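Local coordinates for Uly1 (Catenovulum maritimum, PDB 7DRQ), which probably cleaves ulvan, an algal polysaccharide, as a calcium-binding lyase of polysaccharide lyase family 24, at residues 449-461 / 469-481. Sequence-based numbering, arbitrary orientation.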
ATOM      1  N   VAL A 449      -7.994  -5.905  -0.286  1.00 13.83           N
ATOM      2  CA  VAL A 449      -8.039  -7.200   0.382  1.00 11.32           C
ATOM      3  C   VAL A 449      -7.165  -7.158   1.628  1.00 13.84           C
ATOM      4  O   VAL A 449      -6.042  -6.638   1.587  1.00 12.26           O
ATOM      5  CB  VAL A 449      -7.545  -8.295  -0.583  1.00 12.62           C
ATOM      6  CG1 VAL A 449      -7.287  -9.598   0.164  1.00 13.36           C
ATOM      7  CG2 VAL A 449      -8.527  -8.474  -1.730  1.00 13.71           C
ATOM      8  N   HIS A 450      -7.669  -7.725   2.728  1.00  9.15           N
ATOM      9  CA  HIS A 450      -6.869  -8.009   3.915  1.00 12.09           C
ATOM     10  C   HIS A 450      -7.180  -9.428   4.367  1.00 16.38           C
ATOM     11  O   HIS A 450      -8.338  -9.746   4.643  1.00 13.81           O
ATOM     12  CB  HIS A 450      -7.167  -7.009   5.036  1.00 12.51           C
ATOM     13  CG  HIS A 450      -6.360  -7.237   6.278  1.00 14.43           C
ATOM     14  ND1 HIS A 450      -5.029  -6.896   6.366  1.00 16.13           N
ATOM     15  CD2 HIS A 450      -6.697  -7.759   7.481  1.00 13.51           C
ATOM     16  CE1 HIS A 450      -4.573  -7.211   7.566  1.00 16.35           C
ATOM     17  NE2 HIS A 450      -5.565  -7.729   8.265  1.00 18.26           N
ATOM     18  N   ILE A 451      -6.158 -10.285   4.425  1.00 13.68           N
ATOM     19  CA  ILE A 451      -6.309 -11.659   4.895  1.00 14.41           C
ATOM     20  C   ILE A 451      -5.918 -11.700   6.365  1.00 16.51           C
ATOM     21  O   ILE A 451      -4.843 -11.213   6.738  1.00 15.24           O
ATOM     22  CB  ILE A 451      -5.439 -12.628   4.071  1.00 15.26           C
ATOM     23  CG1 ILE A 451      -5.710 -12.465   2.568  1.00 18.06           C
ATOM     24  CG2 ILE A 451      -5.660 -14.069   4.540  1.00 15.43           C
ATOM     25  CD1 ILE A 451      -7.152 -12.690   2.181  1.00 15.13           C
ATOM     26  N   HIS A 452      -6.775 -12.276   7.205  1.00 14.08           N
ATOM     27  CA  HIS A 452      -6.472 -12.334   8.632  1.00 16.32           C
ATOM     28  C   HIS A 452      -7.158 -13.548   9.236  1.00 18.72           C
ATOM     29  O   HIS A 452      -8.380 -13.680   9.134  1.00 15.75           O
ATOM     30  CB  HIS A 452      -6.917 -11.045   9.328  1.00 17.10           C
ATOM     31  CG  HIS A 452      -6.781 -11.079  10.817  1.00 19.53           C
ATOM     32  ND1 HIS A 452      -5.616 -10.726  11.461  1.00 19.50           N
ATOM     33  CD2 HIS A 452      -7.660 -11.422  11.787  1.00 19.53           C
ATOM     34  CE1 HIS A 452      -5.784 -10.845  12.764  1.00 22.23           C
ATOM     35  NE2 HIS A 452      -7.013 -11.269  12.989  1.00 19.18           N
ATOM     36  N   ASP A 453      -6.373 -14.434   9.852  1.00 17.03           N
ATOM     37  CA  ASP A 453      -6.896 -15.592  10.579  1.00 20.03           C
ATOM     38  C   ASP A 453      -7.831 -16.429   9.709  1.00 19.27           C
ATOM     39  O   ASP A 453      -8.949 -16.765  10.101  1.00 20.39           O
ATOM     40  CB  ASP A 453      -7.599 -15.146  11.860  1.00 20.95           C
ATOM     41  CG  ASP A 453      -7.607 -16.227  12.929  1.00 36.25           C
ATOM     42  OD1 ASP A 453      -6.996 -17.294  12.699  1.00 36.71           O
ATOM     43  OD2 ASP A 453      -8.223 -16.005  13.998  1.00 35.23           O
ATOM     44  N   GLY A 454      -7.367 -16.757   8.509  1.00 17.46           N
ATOM     45  CA  GLY A 454      -8.137 -17.612   7.628  1.00 19.53           C
ATOM     46  C   GLY A 454      -9.364 -16.987   7.004  1.00 16.46           C
ATOM     47  O   GLY A 454     -10.161 -17.709   6.399  1.00 17.74           O
ATOM     48  N   LYS A 455      -9.547 -15.674   7.122  1.00 15.92           N
ATOM     49  CA  LYS A 455     -10.691 -15.008   6.509  1.00 14.97           C
ATOM     50  C   LYS A 455     -10.229 -13.863   5.619  1.00 13.61           C
ATOM     51  O   LYS A 455      -9.178 -13.252   5.847  1.00 15.16           O
ATOM     52  CB  LYS A 455     -11.674 -14.485   7.564  1.00 13.62           C
ATOM     53  CG  LYS A 455     -12.231 -15.605   8.466  1.00 16.76           C
ATOM     54  CD  LYS A 455     -13.361 -15.117   9.341  1.00 20.19           C
ATOM     55  CE  LYS A 455     -13.915 -16.255  10.188  1.00 24.29           C
ATOM     56  NZ  LYS A 455     -15.140 -15.826  10.914  1.00 27.73           N
ATOM     57  N   LEU A 456     -11.043 -13.593   4.601  1.00 13.41           N
ATOM     58  CA  LEU A 456     -10.840 -12.508   3.649  1.00 13.79           C
ATOM     59  C   LEU A 456     -11.731 -11.339   4.061  1.00 12.82           C
ATOM     60  O   LEU A 456     -12.953 -11.491   4.163  1.00 13.77           O
ATOM     61  CB  LEU A 456     -11.170 -12.971   2.224  1.00 13.01           C
ATOM     62  CG  LEU A 456     -11.631 -11.944   1.172  1.00 13.07           C
ATOM     63  CD1 LEU A 456     -10.540 -10.925   0.916  1.00 12.84           C
ATOM     64  CD2 LEU A 456     -12.042 -12.611  -0.156  1.00 14.48           C
ATOM     65  N   TYR A 457     -11.112 -10.200   4.343  1.00 11.10           N
ATOM     66  CA  TYR A 457     -11.806  -8.954   4.645  1.00 10.79           C
ATOM     67  C   TYR A 457     -11.714  -8.103   3.394  1.00 10.77           C
ATOM     68  O   TYR A 457     -10.628  -7.638   3.032  1.00 10.87           O
ATOM     69  CB  TYR A 457     -11.179  -8.263   5.863  1.00 10.41           C
ATOM     70  CG  TYR A 457     -11.383  -9.071   7.125  1.00  8.81           C
ATOM     71  CD1 TYR A 457     -10.600 -10.194   7.391  1.00 11.26           C
ATOM     72  CD2 TYR A 457     -12.396  -8.743   8.030  1.00 14.29           C
ATOM     73  CE1 TYR A 457     -10.802 -10.954   8.532  1.00 14.08           C
ATOM     74  CE2 TYR A 457     -12.615  -9.510   9.174  1.00 14.03           C
ATOM     75  CZ  TYR A 457     -11.812 -10.610   9.419  1.00 13.43           C
ATOM     76  OH  TYR A 457     -12.017 -11.370  10.553  1.00 14.82           O
ATOM     77  N   TYR A 458     -12.839  -7.951   2.696  1.00  9.20           N
ATOM     78  CA  TYR A 458     -12.869  -7.274   1.401  1.00  9.67           C
ATOM     79  C   TYR A 458     -13.535  -5.924   1.599  1.00 12.65           C
ATOM     80  O   TYR A 458     -14.724  -5.856   1.917  1.00 11.24           O
ATOM     81  CB  TYR A 458     -13.621  -8.117   0.367  1.00 10.08           C
ATOM     82  CG  TYR A 458     -13.139  -7.965  -1.054  1.00 10.30           C
ATOM     83  CD1 TYR A 458     -12.167  -7.033  -1.395  1.00 11.19           C
ATOM     84  CD2 TYR A 458     -13.679  -8.762  -2.070  1.00  9.92           C
ATOM     85  CE1 TYR A 458     -11.727  -6.916  -2.702  1.00 12.78           C
ATOM     86  CE2 TYR A 458     -13.252  -8.648  -3.370  1.00 13.01           C
ATOM     87  CZ  TYR A 458     -12.287  -7.726  -3.691  1.00 12.39           C
ATOM     88  OH  TYR A 458     -11.879  -7.641  -5.003  1.00 12.68           O
ATOM     89  N   TYR A 459     -12.770  -4.868   1.388  1.00  9.64           N
ATOM     90  CA  TYR A 459     -13.198  -3.491   1.624  1.00 10.77           C
ATOM     91  C   TYR A 459     -13.502  -2.914   0.248  1.00 11.55           C
ATOM     92  O   TYR A 459     -12.596  -2.762  -0.578  1.00 10.80           O
ATOM     93  CB  TYR A 459     -12.080  -2.754   2.365  1.00 10.47           C
ATOM     94  CG  TYR A 459     -12.347  -1.347   2.858  1.00 11.21           C
ATOM     95  CD1 TYR A 459     -13.611  -0.774   2.815  1.00 11.55           C
ATOM     96  CD2 TYR A 459     -11.298  -0.587   3.369  1.00 11.50           C
ATOM     97  CE1 TYR A 459     -13.827   0.531   3.279  1.00 11.80           C
ATOM     98  CE2 TYR A 459     -11.498   0.696   3.829  1.00 12.80           C
ATOM     99  CZ  TYR A 459     -12.753   1.261   3.777  1.00 11.23           C
ATOM    100  OH  TYR A 459     -12.895   2.553   4.246  1.00 12.68           O
ATOM    101  N   LEU A 460     -14.768  -2.611  -0.008  1.00 10.59           N
ATOM    102  CA  LEU A 460     -15.270  -2.512  -1.372  1.00 10.82           C
ATOM    103  C   LEU A 460     -15.980  -1.190  -1.638  1.00 12.47           C
ATOM    104  O   LEU A 460     -16.720  -0.702  -0.787  1.00 12.17           O
ATOM    105  CB  LEU A 460     -16.250  -3.661  -1.641  1.00  9.91           C
ATOM    106  CG  LEU A 460     -15.634  -5.055  -1.671  1.00 10.43           C
ATOM    107  CD1 LEU A 460     -16.673  -6.110  -1.302  1.00 10.58           C
ATOM    108  CD2 LEU A 460     -15.031  -5.350  -3.050  1.00 12.81           C
ATOM    109  N   LEU A 461     -15.769  -0.636  -2.832  1.00  9.84           N
ATOM    110  CA  LEU A 461     -16.512   0.521  -3.329  1.00  8.15           C
ATOM    111  C   LEU A 461     -17.659   0.033  -4.214  1.00 11.53           C
ATOM    112  O   LEU A 461     -17.426  -0.678  -5.198  1.00 13.53           O
ATOM    113  CB  LEU A 461     -15.597   1.452  -4.125  1.00 10.71           C
ATOM    114  CG  LEU A 461     -16.243   2.625  -4.873  1.00 11.13           C
ATOM    115  CD1 LEU A 461     -16.786   3.638  -3.909  1.00 11.82           C
ATOM    116  CD2 LEU A 461     -15.212   3.287  -5.792  1.00 12.03           C
ATOM    117  N   LYS A 469     -19.508  11.525  -3.475  1.00 15.42           N
ATOM    118  CA  LYS A 469     -19.820  10.767  -2.267  1.00 17.73           C
ATOM    119  C   LYS A 469     -20.366   9.409  -2.682  1.00 20.69           C
ATOM    120  O   LYS A 469     -21.405   9.330  -3.348  1.00 17.56           O
ATOM    121  CB  LYS A 469     -20.838  11.499  -1.387  1.00 17.60           C
ATOM    122  CG  LYS A 469     -20.293  12.769  -0.739  1.00 17.21           C
ATOM    123  CD  LYS A 469     -21.414  13.583  -0.090  1.00 20.61           C
ATOM    124  CE  LYS A 469     -22.285  14.276  -1.139  1.00 27.30           C
ATOM    125  NZ  LYS A 469     -21.541  15.342  -1.898  1.00 25.46           N
ATOM    126  N   ARG A 470     -19.681   8.343  -2.283  1.00 14.03           N
ATOM    127  CA  ARG A 470     -20.042   7.000  -2.722  1.00 15.01           C
ATOM    128  C   ARG A 470     -20.155   6.077  -1.521  1.00 15.32           C
ATOM    129  O   ARG A 470     -19.814   6.435  -0.388  1.00 13.65           O
ATOM    130  CB  ARG A 470     -19.016   6.444  -3.716  1.00 15.91           C
ATOM    131  CG  ARG A 470     -18.701   7.376  -4.871  1.00 23.24           C
ATOM    132  CD  ARG A 470     -19.660   7.177  -6.013  1.00 21.29           C
ATOM    133  NE  ARG A 470     -19.541   8.196  -7.054  1.00 21.79           N
ATOM    134  CZ  ARG A 470     -19.066   7.970  -8.277  1.00 22.30           C
ATOM    135  NH1 ARG A 470     -18.644   6.758  -8.623  1.00 21.99           N
ATOM    136  NH2 ARG A 470     -19.031   8.955  -9.162  1.00 19.12           N
ATOM    137  N   THR A 471     -20.605   4.854  -1.786  1.00 14.66           N
ATOM    138  CA  THR A 471     -20.915   3.890  -0.738  1.00 12.29           C
ATOM    139  C   THR A 471     -19.866   2.788  -0.723  1.00 11.92           C
ATOM    140  O   THR A 471     -19.539   2.223  -1.772  1.00 12.46           O
ATOM    141  CB  THR A 471     -22.311   3.292  -0.946  1.00 12.86           C
ATOM    142  OG1 THR A 471     -23.290   4.335  -0.820  1.00 14.67           O
ATOM    143  CG2 THR A 471     -22.594   2.221   0.103  1.00 13.26           C
ATOM    144  N   THR A 472     -19.348   2.480   0.467  1.00 12.70           N
ATOM    145  CA  THR A 472     -18.400   1.395   0.640  1.00  8.82           C
ATOM    146  C   THR A 472     -18.976   0.343   1.573  1.00  9.50           C
ATOM    147  O   THR A 472     -19.813   0.632   2.435  1.00 12.75           O
ATOM    148  CB  THR A 472     -17.051   1.882   1.207  1.00 10.62           C
ATOM    149  OG1 THR A 472     -17.298   2.566   2.432  1.00 12.65           O
ATOM    150  CG2 THR A 472     -16.383   2.831   0.236  1.00 12.47           C
ATOM    151  N   TYR A 473     -18.494  -0.881   1.392  1.00 11.10           N
ATOM    152  CA  TYR A 473     -18.929  -2.036   2.148  1.00 10.65           C
ATOM    153  C   TYR A 473     -17.712  -2.797   2.639  1.00 10.52           C
ATOM    154  O   TYR A 473     -16.632  -2.727   2.049  1.00 12.86           O
ATOM    155  CB  TYR A 473     -19.777  -2.986   1.298  1.00 11.60           C
ATOM    156  CG  TYR A 473     -21.197  -2.516   1.158  1.00 12.00           C
ATOM    157  CD1 TYR A 473     -21.551  -1.617   0.170  1.00 16.46           C
ATOM    158  CD2 TYR A 473     -22.175  -2.954   2.038  1.00 14.60           C
ATOM    159  CE1 TYR A 473     -22.858  -1.170   0.049  1.00 15.83           C
ATOM    160  CE2 TYR A 473     -23.479  -2.514   1.925  1.00 16.56           C
ATOM    161  CZ  TYR A 473     -23.810  -1.624   0.934  1.00 17.89           C
ATOM    162  OH  TYR A 473     -25.116  -1.185   0.821  1.00 21.97           O
ATOM    163  N   LEU A 474     -17.922  -3.554   3.707  1.00 13.37           N
ATOM    164  CA  LEU A 474     -16.985  -4.568   4.160  1.00 12.09           C
ATOM    165  C   LEU A 474     -17.627  -5.937   4.004  1.00 12.63           C
ATOM    166  O   LEU A 474     -18.739  -6.162   4.499  1.00 13.18           O
ATOM    167  CB  LEU A 474     -16.603  -4.353   5.624  1.00 11.28           C
ATOM    168  CG  LEU A 474     -15.901  -5.540   6.303  1.00 13.24           C
ATOM    169  CD1 LEU A 474     -14.536  -5.812   5.658  1.00 14.57           C
ATOM    170  CD2 LEU A 474     -15.743  -5.299   7.819  1.00 11.79           C
ATOM    171  N   GLN A 475     -16.929  -6.855   3.339  1.00 11.74           N
ATOM    172  CA  GLN A 475     -17.346  -8.251   3.305  1.00 11.47           C
ATOM    173  C   GLN A 475     -16.349  -9.107   4.074  1.00 13.51           C
ATOM    174  O   GLN A 475     -15.135  -8.886   4.000  1.00 13.88           O
ATOM    175  CB  GLN A 475     -17.486  -8.773   1.874  1.00 13.60           C
ATOM    176  CG  GLN A 475     -18.684  -8.187   1.128  1.00 12.49           C
ATOM    177  CD  GLN A 475     -18.955  -8.889  -0.184  1.00 15.06           C
ATOM    178  OE1 GLN A 475     -18.187  -9.754  -0.615  1.00 14.40           O
ATOM    179  NE2 GLN A 475     -20.053  -8.512  -0.837  1.00 14.35           N
ATOM    180  N   ILE A 476     -16.868 -10.064   4.838  1.00 12.25           N
ATOM    181  CA  ILE A 476     -16.037 -11.006   5.584  1.00 15.45           C
ATOM    182  C   ILE A 476     -16.333 -12.387   5.016  1.00 18.18           C
ATOM    183  O   ILE A 476     -17.464 -12.886   5.110  1.00 15.01           O
ATOM    184  CB  ILE A 476     -16.284 -10.938   7.094  1.00 14.57           C
ATOM    185  CG1 ILE A 476     -16.081  -9.502   7.591  1.00 13.78           C
ATOM    186  CG2 ILE A 476     -15.325 -11.866   7.840  1.00 16.06           C
ATOM    187  CD1 ILE A 476     -16.461  -9.302   9.058  1.00 16.61           C
ATOM    188  N   ILE A 477     -15.323 -12.984   4.392  1.00 12.98           N
ATOM    189  CA  ILE A 477     -15.472 -14.216   3.635  1.00 14.81           C
ATOM    190  C   ILE A 477     -14.552 -15.251   4.267  1.00 16.91           C
ATOM    191  O   ILE A 477     -13.345 -15.019   4.406  1.00 16.43           O
ATOM    192  CB  ILE A 477     -15.153 -14.010   2.145  1.00 12.74           C
ATOM    193  CG1 ILE A 477     -16.199 -13.096   1.479  1.00 13.63           C
ATOM    194  CG2 ILE A 477     -15.093 -15.343   1.427  1.00 15.66           C
ATOM    195  CD1 ILE A 477     -15.740 -12.522   0.117  1.00 14.43           C
ATOM    196  N   ASN A 478     -15.131 -16.372   4.682  1.00 14.63           N
ATOM    197  CA  ASN A 478     -14.371 -17.441   5.313  1.00 17.56           C
ATOM    198  C   ASN A 478     -13.651 -18.248   4.242  1.00 16.91           C
ATOM    199  O   ASN A 478     -14.291 -18.812   3.348  1.00 17.58           O
ATOM    200  CB  ASN A 478     -15.310 -18.336   6.126  1.00 16.53           C
ATOM    201  CG  ASN A 478     -14.572 -19.203   7.110  1.00 21.49           C
ATOM    202  OD1 ASN A 478     -13.546 -19.795   6.781  1.00 24.60           O
ATOM    203  ND2 ASN A 478     -15.085 -19.285   8.334  1.00 24.27           N
ATOM    204  N   LEU A 479     -12.322 -18.311   4.328  1.00 18.16           N
ATOM    205  CA  LEU A 479     -11.569 -19.059   3.330  1.00 20.16           C
ATOM    206  C   LEU A 479     -11.573 -20.561   3.581  1.00 22.14           C
ATOM    207  O   LEU A 479     -11.002 -21.304   2.775  1.00 23.83           O
ATOM    208  CB  LEU A 479     -10.129 -18.541   3.256  1.00 17.73           C
ATOM    209  CG  LEU A 479     -10.067 -17.088   2.795  1.00 15.76           C
ATOM    210  CD1 LEU A 479      -8.641 -16.531   2.863  1.00 13.71           C
ATOM    211  CD2 LEU A 479     -10.605 -16.982   1.387  1.00 13.53           C
ATOM    212  N   ASP A 480     -12.207 -21.022   4.664  1.00 19.97           N
ATOM    213  CA  ASP A 480     -12.366 -22.450   4.923  1.00 25.40           C
ATOM    214  C   ASP A 480     -11.009 -23.161   4.944  1.00 27.10           C
ATOM    215  O   ASP A 480     -10.794 -24.167   4.262  1.00 32.18           O
ATOM    216  CB  ASP A 480     -13.313 -23.063   3.887  1.00 26.08           C
ATOM    217  CG  ASP A 480     -13.891 -24.398   4.322  1.00 29.47           C
ATOM    218  OD1 ASP A 480     -13.918 -24.690   5.537  1.00 31.29           O
ATOM    219  OD2 ASP A 480     -14.307 -25.156   3.427  1.00 31.97           O
ATOM    220  N   ILE A 481     -10.081 -22.615   5.729  1.00 22.59           N
ATOM    221  CA  ILE A 481      -8.717 -23.145   5.832  1.00 33.00           C
ATOM    222  C   ILE A 481      -8.721 -24.427   6.653  1.00 40.77           C
ATOM    223  O   ILE A 481      -9.121 -24.422   7.821  1.00 44.22           O
ATOM    224  CB  ILE A 481      -7.744 -22.103   6.456  1.00 30.47           C
ATOM    225  CG1 ILE A 481      -7.519 -20.920   5.510  1.00 24.71           C
ATOM    226  CG2 ILE A 481      -6.404 -22.742   6.824  1.00 32.32           C
ATOM    227  CD1 ILE A 481      -7.236 -21.317   4.085  1.00 23.69           C
TER
HETATM  228  O   HOH W   1     -10.664 -20.294   7.400  1.00 26.17           O
HETATM  229  O   HOH W   2     -15.145   3.962   3.400  1.00 14.78           O
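Tyr-458 and Gln-475 pair in the middle of an antiparallel beta hairpin, exchanging two backbone hydrogen bonds, each 2.8 Å from N to O. Leu-456 with Ile-477 and Leu-460 with Tyr-473 repeat this pairing, and Leu-479 N to Gly-454 O (3.1 Å) adds a seventh bond. Among apolar contacts, Ile-476 lays CG2 over one face of the Tyr-457 ring in a CH-pi contact, 4.3 Å from the centroid; with CG of Tyr-457 anti to the carbonyl carbon (chi1 -66°), the ring is brought toward its neighbour. Cut back to an alanine, Ile-476 would no longer reach the ring, which would probably lose its CH-pi partner and be freer to shift. On the opposite face of the sheet, Leu-456 and Ile-477 lie side by side, CD2 to CD1 3.7 Å. Water bridges the strands at two places: one joins Gly-454 O, Asn-478 OD1 and Ile-481 N, another Tyr-459 OH, also hydrogen-bonded to Thr-63 O, and Thr-472 OG1. Strand 3-15 flanks 469-478 on its other side, Glu-5 salt-bridging Lys-455 NZ and accepting from Asn-478 ND2, consistent with beta-propeller closure. Within the hairpin, regular backbone bonding holds the strands and apolar side chains pack on both faces.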